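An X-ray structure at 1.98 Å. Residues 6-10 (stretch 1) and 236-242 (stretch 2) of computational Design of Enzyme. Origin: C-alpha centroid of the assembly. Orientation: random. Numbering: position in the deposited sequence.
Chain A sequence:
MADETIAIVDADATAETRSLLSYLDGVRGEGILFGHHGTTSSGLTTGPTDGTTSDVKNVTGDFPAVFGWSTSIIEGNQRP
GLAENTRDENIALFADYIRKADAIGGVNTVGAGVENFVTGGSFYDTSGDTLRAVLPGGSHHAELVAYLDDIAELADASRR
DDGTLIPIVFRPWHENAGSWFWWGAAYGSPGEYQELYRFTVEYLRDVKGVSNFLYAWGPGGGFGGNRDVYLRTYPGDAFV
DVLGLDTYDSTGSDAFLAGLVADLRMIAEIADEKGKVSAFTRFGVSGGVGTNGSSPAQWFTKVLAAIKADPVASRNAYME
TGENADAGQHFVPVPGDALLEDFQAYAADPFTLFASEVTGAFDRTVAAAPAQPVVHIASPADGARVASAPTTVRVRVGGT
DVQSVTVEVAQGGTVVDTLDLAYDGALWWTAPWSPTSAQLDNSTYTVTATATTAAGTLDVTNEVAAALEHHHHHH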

# COMPACT_ATOMS: atom_id res chain seq x y z
N ILE A 6 8.85 16.68 -7.66
CA ILE A 6 8.11 16.10 -6.54
C ILE A 6 8.90 15.08 -5.73
O ILE A 6 9.80 14.42 -6.23
N ALA A 7 8.52 14.97 -4.46
CA ALA A 7 9.06 13.95 -3.58
C ALA A 7 8.42 12.64 -3.96
O ALA A 7 7.20 12.49 -3.89
N ILE A 8 9.24 11.68 -4.38
CA ILE A 8 8.75 10.37 -4.76
C ILE A 8 9.69 9.33 -4.18
O ILE A 8 10.90 9.51 -4.19
N VAL A 9 9.13 8.25 -3.65
CA VAL A 9 9.92 7.24 -2.96
C VAL A 9 11.05 6.69 -3.83
O VAL A 9 12.18 6.53 -3.37
N ASP A 10 10.72 6.39 -5.08
CA ASP A 10 11.72 5.91 -6.02
C ASP A 10 12.19 7.06 -6.91
O ASP A 10 11.53 7.41 -7.90
N GLY A 236 7.50 5.88 7.25
CA GLY A 236 8.38 7.03 7.11
C GLY A 236 8.27 7.72 5.77
O GLY A 236 7.91 7.10 4.77
N ASP A 237 8.61 9.01 5.74
CA ASP A 237 8.51 9.82 4.52
C ASP A 237 9.32 9.28 3.35
O ASP A 237 8.92 9.44 2.19
N ALA A 238 10.45 8.65 3.62
CA ALA A 238 11.30 8.13 2.54
C ALA A 238 10.73 6.86 1.93
O ALA A 238 11.30 6.31 0.99
N PHE A 239 9.60 6.38 2.47
CA PHE A 239 9.10 5.06 2.10
C PHE A 239 7.67 5.00 1.57
O PHE A 239 7.27 3.99 0.99
N VAL A 240 6.92 6.08 1.76
CA VAL A 240 5.50 6.11 1.39
C VAL A 240 5.20 7.26 0.42
O VAL A 240 5.59 8.40 0.69
N ASP A 241 4.52 6.97 -0.69
CA ASP A 241 4.05 8.01 -1.62
C ASP A 241 2.59 8.40 -1.37
O ASP A 241 2.22 9.57 -1.52
N VAL A 242 1.77 7.42 -1.01
CA VAL A 242 0.31 7.60 -0.89
C VAL A 242 -0.17 7.15 0.49
O VAL A 242 0.06 6.00 0.89

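Packing of residues 6-10 against residues 236-242, two segments far apart in sequence that bury 221 Å² between them, both sides summed. Among the nonpolar side chains, the central one is Val9, whose CA-to-CB bond points toward the other stretch and whose CA lies 5.6 Å from the CA of Phe239. In the t rotamer (chi1 165°), its CG2 methyl rests on backbone, 3.3 Å from Phe239 C and 3.3 Å from Val240 N, while its CG1 lies 3.7 Å from Ala238 O. Val9 thus packs mainly on main chain, with the Asp241 carboxylate as its side-chain neighbour: Ala238, Phe239 (m, chi1 -63°) and Val240 (t) all direct their CA-to-CB bonds away. The direct polar link comes from Asp241 (m, chi1 -66°), which leaves its backbone sideways, but its carboxylate reaches nearer, and OD1 accepts a hydrogen bond from Val9 N at 2.7 Å and 162°. This short, nearly straight bond ties the main chain of Val9 to the Asp241 side chain, and the same OD1 lies 3.3 Å from Val9 CG2. Ile8 (t, t) points away overall, yet its CG1 comes within 3.8 Å of Asp241 OD1. Within the second stretch, the backbone is folded over Gly236 O, which accepts a hydrogen bond from Phe239 N (2.9 Å) and a weak one from Val240 N (3.3 Å). Three waters extend the polar link. Water 1 lies 2.9 Å from Ala7 O and 2.6 Å from Asp241 OD1. Water 2 donates to Val9 O (2.9 Å) and Ala238 O (2.8 Å), joining two carbonyls that could not bond each other. Water 3 accepts from Asp10 N (3.0 Å) and donates to Asp241 OD2 (2.7 Å), so the two carboxylate oxygens engage successive amides, one directly and one through water; OD2 is also hydrogen-bonded elsewhere in the structure. The CA-to-CB bond of Asp10 (t) is sideways to the other stretch, and its side chain makes no contact there.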

# COMPACT_ATOMS: atom_id res chain seq x y z
CB ILE A 6 6.79 15.44 -7.01
CG1 ILE A 6 7.08 14.34 -8.03
CG2 ILE A 6 5.85 16.48 -7.58
CD1 ILE A 6 5.87 13.51 -8.37
CB ALA A 7 8.77 14.29 -2.13
CB ILE A 8 8.65 10.21 -6.29
CG1 ILE A 8 8.30 8.77 -6.67
CG2 ILE A 8 9.95 10.63 -6.96
CD1 ILE A 8 7.89 8.59 -8.16
CB VAL A 9 9.01 6.11 -2.42
CG1 VAL A 9 9.82 4.89 -2.03
CG2 VAL A 9 8.22 6.64 -1.20
CB ASP A 10 11.16 4.76 -6.85
CG ASP A 10 12.08 4.36 -7.99
OD1 ASP A 10 13.29 4.68 -7.94
OD2 ASP A 10 11.58 3.73 -8.95
CB ASP A 237 8.95 11.26 4.79
CG ASP A 237 8.10 11.95 5.84
OD1 ASP A 237 7.02 11.44 6.19
OD2 ASP A 237 8.52 13.02 6.31
CB ALA A 238 12.72 7.87 3.05
CB PHE A 239 9.24 4.11 3.30
CG PHE A 239 10.67 3.90 3.72
CD1 PHE A 239 11.46 2.99 3.05
CD2 PHE A 239 11.22 4.64 4.75
CE1 PHE A 239 12.80 2.80 3.40
CE2 PHE A 239 12.54 4.46 5.13
CZ PHE A 239 13.33 3.53 4.45
CB VAL A 240 4.62 6.30 2.64
CG1 VAL A 240 3.14 6.41 2.24
CG2 VAL A 240 4.83 5.14 3.63
CB ASP A 241 4.16 7.53 -3.08
CG ASP A 241 5.59 7.32 -3.54
OD1 ASP A 241 6.42 8.26 -3.42
OD2 ASP A 241 5.88 6.20 -4.04
CB VAL A 242 -0.47 6.76 -1.94
CG1 VAL A 242 -1.99 6.83 -1.71
CG2 VAL A 242 -0.13 7.20 -3.37
O HOH W 1 6.65 10.40 -1.93
O HOH W 2 13.00 7.65 -0.82
O HOH W 3 7.89 5.63 -5.71